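Local coordinates for protein glutathione S-transferase (Natrialba magadii ATCC 43099, PDB 6GZF) that is a xi-class glutathione transferase that probably reduces glutathionyl-hydroquinones, releasing the hydroquinone at the expense of glutathione, at residues V85-P90 and M290-E295; T246-D251 and L316-P321. All blocks are in the same frame, centred on the assembly; numbering follows the deposited sequence.

Contact 1 of 2, residues V85-P90 and M290-E295; sequences VSVVDP and MDHITE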
loop_
_atom_site.group_PDB
_atom_site.type_symbol
_atom_site.label_atom_id
_atom_site.label_comp_id
_atom_site.label_asym_id
_atom_site.label_seq_id
_atom_site.Cartn_x
_atom_site.Cartn_y
_atom_site.Cartn_z
ATOM N N VAL A 85 7.637 -1.413 -33.397
ATOM C CA VAL A 85 7.209 -1.855 -32.076
ATOM C C VAL A 85 5.707 -2.149 -32.005
ATOM O O VAL A 85 4.890 -1.437 -32.591
ATOM C CB VAL A 85 7.582 -0.804 -30.999
ATOM C CG1 VAL A 85 6.935 0.542 -31.303
ATOM C CG2 VAL A 85 7.205 -1.289 -29.608
ATOM N N SER A 86 5.359 -3.223 -31.301
ATOM C CA SER A 86 3.968 -3.544 -31.009
ATOM C C SER A 86 3.729 -3.480 -29.503
ATOM O O SER A 86 4.578 -3.898 -28.716
ATOM C CB SER A 86 3.601 -4.928 -31.547
ATOM O OG SER A 86 3.603 -4.945 -32.964
ATOM N N VAL A 87 2.576 -2.954 -29.106
ATOM C CA VAL A 87 2.249 -2.825 -27.691
ATOM C C VAL A 87 1.123 -3.769 -27.290
ATOM O O VAL A 87 0.008 -3.674 -27.802
ATOM C CB VAL A 87 1.845 -1.386 -27.335
ATOM C CG1 VAL A 87 1.546 -1.280 -25.852
ATOM C CG2 VAL A 87 2.947 -0.416 -27.731
ATOM N N VAL A 88 1.422 -4.675 -26.365
ATOM C CA VAL A 88 0.448 -5.660 -25.913
ATOM C C VAL A 88 -0.516 -5.074 -24.886
ATOM O O VAL A 88 -0.263 -4.018 -24.307
ATOM C CB VAL A 88 1.141 -6.894 -25.304
ATOM C CG1 VAL A 88 2.098 -7.514 -26.309
ATOM C CG2 VAL A 88 1.883 -6.510 -24.040
ATOM N N ASP A 89 -1.625 -5.774 -24.673
ATOM C CA ASP A 89 -2.642 -5.376 -23.704
ATOM C C ASP A 89 -2.061 -5.364 -22.289
ATOM O O ASP A 89 -1.524 -6.372 -21.830
ATOM C CB ASP A 89 -3.841 -6.331 -23.792
ATOM C CG ASP A 89 -5.080 -5.813 -23.074
ATOM O OD1 ASP A 89 -4.967 -4.914 -22.217
ATOM O OD2 ASP A 89 -6.182 -6.322 -23.367
ATOM N N PRO A 90 -2.156 -4.214 -21.599
ATOM C CA PRO A 90 -1.720 -4.103 -20.203
ATOM C C PRO A 90 -2.459 -5.072 -19.283
ATOM O O PRO A 90 -1.903 -5.490 -18.268
ATOM C CB PRO A 90 -2.043 -2.646 -19.844
ATOM C CG PRO A 90 -3.026 -2.197 -20.877
ATOM C CD PRO A 90 -2.632 -2.922 -22.120
ATOM N N MET A 290 1.396 5.754 -17.624
ATOM C CA MET A 290 0.982 5.437 -16.261
ATOM C C MET A 290 -0.351 4.699 -16.225
ATOM O O MET A 290 -0.575 3.848 -15.365
ATOM C CB MET A 290 0.894 6.714 -15.424
ATOM C CG MET A 290 0.840 6.465 -13.927
ATOM S SD MET A 290 2.350 5.690 -13.318
ATOM C CE MET A 290 3.503 7.055 -13.441
ATOM N N ASP A 291 -1.234 5.031 -17.164
ATOM C CA ASP A 291 -2.534 4.377 -17.259
ATOM C C ASP A 291 -2.364 2.878 -17.491
ATOM O O ASP A 291 -3.114 2.068 -16.946
ATOM C CB ASP A 291 -3.367 4.998 -18.381
ATOM C CG ASP A 291 -4.813 4.540 -18.354
ATOM O OD1 ASP A 291 -5.374 4.406 -17.245
ATOM O OD2 ASP A 291 -5.388 4.314 -19.439
ATOM N N HIS A 292 -1.371 2.520 -18.299
ATOM C CA HIS A 292 -1.031 1.120 -18.528
ATOM C C HIS A 292 -0.434 0.493 -17.274
ATOM O O HIS A 292 -0.725 -0.656 -16.941
ATOM C CB HIS A 292 -0.048 0.986 -19.694
ATOM C CG HIS A 292 -0.681 1.130 -21.044
ATOM N ND1 HIS A 292 -0.757 0.089 -21.943
ATOM C CD2 HIS A 292 -1.264 2.192 -21.649
ATOM C CE1 HIS A 292 -1.361 0.502 -23.043
ATOM N NE2 HIS A 292 -1.679 1.775 -22.891
ATOM N N ILE A 293 0.402 1.261 -16.581
ATOM C CA ILE A 293 1.109 0.772 -15.403
ATOM C C ILE A 293 0.151 0.454 -14.258
ATOM O O ILE A 293 0.190 -0.639 -13.692
ATOM C CB ILE A 293 2.156 1.794 -14.917
ATOM C CG1 ILE A 293 3.282 1.930 -15.945
ATOM C CG2 ILE A 293 2.728 1.377 -13.574
ATOM C CD1 ILE A 293 4.281 3.020 -15.617
ATOM N N THR A 294 -0.710 1.409 -13.925
ATOM C CA THR A 294 -1.645 1.244 -12.817
ATOM C C THR A 294 -2.692 0.170 -13.105
ATOM O O THR A 294 -3.098 -0.565 -12.207
ATOM C CB THR A 294 -2.364 2.564 -12.482
ATOM O OG1 THR A 294 -2.995 3.082 -13.660
ATOM C CG2 THR A 294 -1.376 3.588 -11.951
ATOM N N GLU A 295 -3.126 0.081 -14.357
ATOM C CA GLU A 295 -4.145 -0.892 -14.732
ATOM C C GLU A 295 -3.613 -2.317 -14.631
ATOM O O GLU A 295 -4.317 -3.224 -14.186
ATOM C CB GLU A 295 -4.655 -0.630 -16.152
ATOM C CG GLU A 295 -5.787 -1.561 -16.572
ATOM C CD GLU A 295 -6.190 -1.392 -18.022
ATOM O OE1 GLU A 295 -5.784 -0.385 -18.640
ATOM O OE2 GLU A 295 -6.914 -2.268 -18.542
HETATM O O HOH W 1 0.989 -1.893 -22.620
#
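Pro90 packs its ring against the imidazole of His292 where the chain running on from strand 84-87 meets helix 290-299. The two side chains meet at a slant, and ND1 of His292 is the focus: Pro90 CG comes to 3.4 Å from it and Pro90 CD to 3.6 Å. Pro90 CB also reaches the helix backbone, 3.8 Å from His292 O. With CG beside its backbone N (chi1 -77°), the histidine swings from the flank of the helix toward the strand. One turn on, CG anti to the backbone N (chi1 -176°) and an extended chain carry the carboxylate of Glu295 out to Pro90 and Lys103; OE1 grazes Pro90 CG at 4.0 Å, while OE2 forms a salt bridge with Lys103. Lys103 also pairs with Asp89, so one ammonium group ties the two carboxylates across the contact. Toward Val87 the fit is looser. Val87 CG1 lies 4.4 Å from His292 CE1, and a water fills in, donating to Val88 O at 3.0 Å and hydrogen-bonded to His292 ND1 at 2.7 Å. An alanine in place of His292 would probably open a gap beside the Pro90 ring and leave the water without its anchor on the helix. Just past the segment, His296 ND1 is hydrogen-bonded to Pro90 O. Between the two segments themselves, which join the thioredoxin-like and helical domains near the predicted glutathione-binding Trp97, there is no direct hydrogen bond: they meet through van der Waals packing of proline on imidazole, a water bridge and a shared lysine, whose positive charge probably offsets the proximity of the two acids.

Contact 2 of 2, residues T246-D251 and L316-P321; sequences TLVRFD and LDFEAP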
loop_
_atom_site.group_PDB
_atom_site.type_symbol
_atom_site.label_atom_id
_atom_site.label_comp_id
_atom_site.label_asym_id
_atom_site.label_seq_id
_atom_site.Cartn_x
_atom_site.Cartn_y
_atom_site.Cartn_z
ATOM N N THR A 246 12.238 1.492 -12.565
ATOM C CA THR A 246 11.772 1.038 -11.261
ATOM C C THR A 246 11.212 2.213 -10.467
ATOM O O THR A 246 10.092 2.156 -9.960
ATOM C CB THR A 246 12.896 0.366 -10.451
ATOM O OG1 THR A 246 13.363 -0.797 -11.146
ATOM C CG2 THR A 246 12.392 -0.041 -9.075
ATOM N N LEU A 247 12.005 3.277 -10.372
ATOM C CA LEU A 247 11.631 4.476 -9.628
ATOM C C LEU A 247 10.327 5.094 -10.124
ATOM O O LEU A 247 9.509 5.553 -9.328
ATOM C CB LEU A 247 12.749 5.517 -9.707
ATOM C CG LEU A 247 13.703 5.623 -8.515
ATOM C CD1 LEU A 247 14.365 4.287 -8.224
ATOM C CD2 LEU A 247 14.748 6.699 -8.769
ATOM N N VAL A 248 10.139 5.098 -11.441
ATOM C CA VAL A 248 8.975 5.730 -12.053
ATOM C C VAL A 248 7.680 5.008 -11.672
ATOM O O VAL A 248 6.591 5.573 -11.770
ATOM C CB VAL A 248 9.113 5.780 -13.597
ATOM C CG1 VAL A 248 8.871 4.406 -14.206
ATOM C CG2 VAL A 248 8.163 6.809 -14.193
ATOM N N ARG A 249 7.806 3.766 -11.217
ATOM C CA ARG A 249 6.644 2.957 -10.861
ATOM C C ARG A 249 6.504 2.767 -9.354
ATOM O O ARG A 249 5.580 2.099 -8.890
ATOM C CB ARG A 249 6.725 1.589 -11.539
ATOM C CG ARG A 249 6.577 1.628 -13.046
ATOM C CD ARG A 249 6.819 0.258 -13.657
ATOM N NE ARG A 249 6.370 0.197 -15.044
ATOM C CZ ARG A 249 7.083 0.628 -16.080
ATOM N NH1 ARG A 249 8.282 1.160 -15.887
ATOM N NH2 ARG A 249 6.594 0.533 -17.307
ATOM N N PHE A 250 7.417 3.361 -8.594
ATOM C CA PHE A 250 7.510 3.086 -7.164
ATOM C C PHE A 250 6.355 3.680 -6.357
ATOM O O PHE A 250 5.699 2.971 -5.596
ATOM C CB PHE A 250 8.841 3.606 -6.616
ATOM C CG PHE A 250 9.257 2.967 -5.318
ATOM C CD1 PHE A 250 8.699 3.369 -4.116
ATOM C CD2 PHE A 250 10.214 1.966 -5.302
ATOM C CE1 PHE A 250 9.083 2.782 -2.926
ATOM C CE2 PHE A 250 10.601 1.376 -4.115
ATOM C CZ PHE A 250 10.035 1.784 -2.926
ATOM N N ASP A 251 6.113 4.976 -6.521
ATOM C CA ASP A 251 5.155 5.683 -5.674
ATOM C C ASP A 251 3.700 5.469 -6.084
ATOM O O ASP A 251 2.789 5.721 -5.296
ATOM C CB ASP A 251 5.473 7.179 -5.663
ATOM C CG ASP A 251 6.749 7.494 -4.906
ATOM O OD1 ASP A 251 7.496 6.544 -4.589
ATOM O OD2 ASP A 251 7.002 8.684 -4.626
ATOM N N LEU A 316 1.729 13.303 -8.476
ATOM C CA LEU A 316 3.151 13.504 -8.727
ATOM C C LEU A 316 3.414 14.496 -9.853
ATOM O O LEU A 316 3.037 14.264 -11.001
ATOM C CB LEU A 316 3.822 12.169 -9.050
ATOM C CG LEU A 316 4.074 11.243 -7.859
ATOM C CD1 LEU A 316 4.652 9.917 -8.325
ATOM C CD2 LEU A 316 4.997 11.910 -6.854
ATOM N N ASP A 317 4.071 15.600 -9.514
ATOM C CA ASP A 317 4.450 16.594 -10.506
ATOM C C ASP A 317 5.825 16.270 -11.075
ATOM O O ASP A 317 6.833 16.826 -10.639
ATOM C CB ASP A 317 4.440 17.998 -9.898
ATOM C CG ASP A 317 4.446 19.092 -10.949
ATOM O OD1 ASP A 317 4.086 18.806 -12.110
ATOM O OD2 ASP A 317 4.808 20.238 -10.612
ATOM N N PHE A 318 5.861 15.359 -12.042
ATOM C CA PHE A 318 7.104 14.989 -12.706
ATOM C C PHE A 318 7.710 16.185 -13.429
ATOM O O PHE A 318 8.928 16.280 -13.588
ATOM C CB PHE A 318 6.870 13.849 -13.700
ATOM C CG PHE A 318 6.633 12.513 -13.055
ATOM C CD1 PHE A 318 7.642 11.881 -12.346
ATOM C CD2 PHE A 318 5.407 11.880 -13.172
ATOM C CE1 PHE A 318 7.428 10.648 -11.758
ATOM C CE2 PHE A 318 5.186 10.647 -12.587
ATOM C CZ PHE A 318 6.198 10.030 -11.879
ATOM N N GLU A 319 6.848 17.098 -13.865
ATOM C CA GLU A 319 7.280 18.258 -14.634
ATOM C C GLU A 319 7.734 19.407 -13.737
ATOM O O GLU A 319 7.975 20.516 -14.214
ATOM C CB GLU A 319 6.152 18.729 -15.557
ATOM C CG GLU A 319 5.560 17.628 -16.428
ATOM C CD GLU A 319 6.371 17.361 -17.685
ATOM O OE1 GLU A 319 7.549 17.772 -17.745
ATOM O OE2 GLU A 319 5.825 16.735 -18.618
ATOM N N ALA A 320 7.844 19.140 -12.438
ATOM C CA ALA A 320 8.330 20.142 -11.495
ATOM C C ALA A 320 9.823 20.383 -11.695
ATOM O O ALA A 320 10.588 19.435 -11.875
ATOM C CB ALA A 320 8.045 19.715 -10.063
ATOM N N PRO A 321 10.237 21.658 -11.673
ATOM C CA PRO A 321 11.626 22.068 -11.913
ATOM C C PRO A 321 12.633 21.436 -10.955
ATOM O O PRO A 321 12.317 21.174 -9.795
ATOM C CB PRO A 321 11.581 23.586 -11.711
ATOM C CG PRO A 321 10.175 23.960 -12.009
ATOM C CD PRO A 321 9.347 22.819 -11.494
#
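Val248 and Asp251 are the two residues of 246-251 that meet the C-terminal segment, touching Phe318 and Leu316 respectively. In the chain leading out of helix 238-247, Thr246 O accepts from Arg249 N at 3.1 Å and Leu247 O from Phe250 N at the same distance, carrying the backbone through a tight bend. Leu247 itself packs on Leu275 of helix 271-279. At Val248, the CG2 methyl comes within 4.4 Å of CZ, the far end of the Phe318 ring, an apolar touch at an oblique angle. Arg249 then points away from the tail, and its guanidinium hydrogen-bonds His68 of the thioredoxin-like domain. The Phe250 ring leads off onto Ile265. With Asp251 the chain faces the tail again: the CB methylene points toward it from the backbone itself and lies 3.9 Å from Leu316 CD1. CG beside the backbone N (chi1 -70°) carries the carboxylate to two backbone amides, OD1 bonding Ile265 N and OD2 Arg266 N. Across the contact, Leu316 and Phe318 reach in together, Leu316 CB lying over one face of the phenyl ring, 4.1 Å above its plane and offset toward the rim. Phe318 is the second residue of a type I beta turn, Asp317 to Ala320, with Ala320 N bonded to Asp317 O at 3.1 Å. A C-terminal tail thus lies over the junction of helices 238-247 and 250-254, with Phe318 also stacked on Tyr279, in the all-helical C-terminal domain of the glutathione transferase fold.

The centres of the two contacts are 18 Å apart, and their segments alternate along the chain: 85-90, 246-251, 290-295, then 316-321. Contact 1 joins the edge strand 84-87 of the four-stranded mixed sheet to helix 290-299, bridging the two domains; contact 2 lies within the helical part, between the junction of helices 238-247 and 250-254 and the tail. Helix 290-299 connects them. Ile293 CD1 lies 3.6 Å from Arg249 NE, and Met290 CE reaches Phe318 CE2 at 4.1 Å. The first turns of this helix therefore pack on the helical domain and its tail while reaching the thioredoxin-like domain, and the same helix carries Tyr297, predicted to lower the pKa of the predicted nucleophilic cysteine.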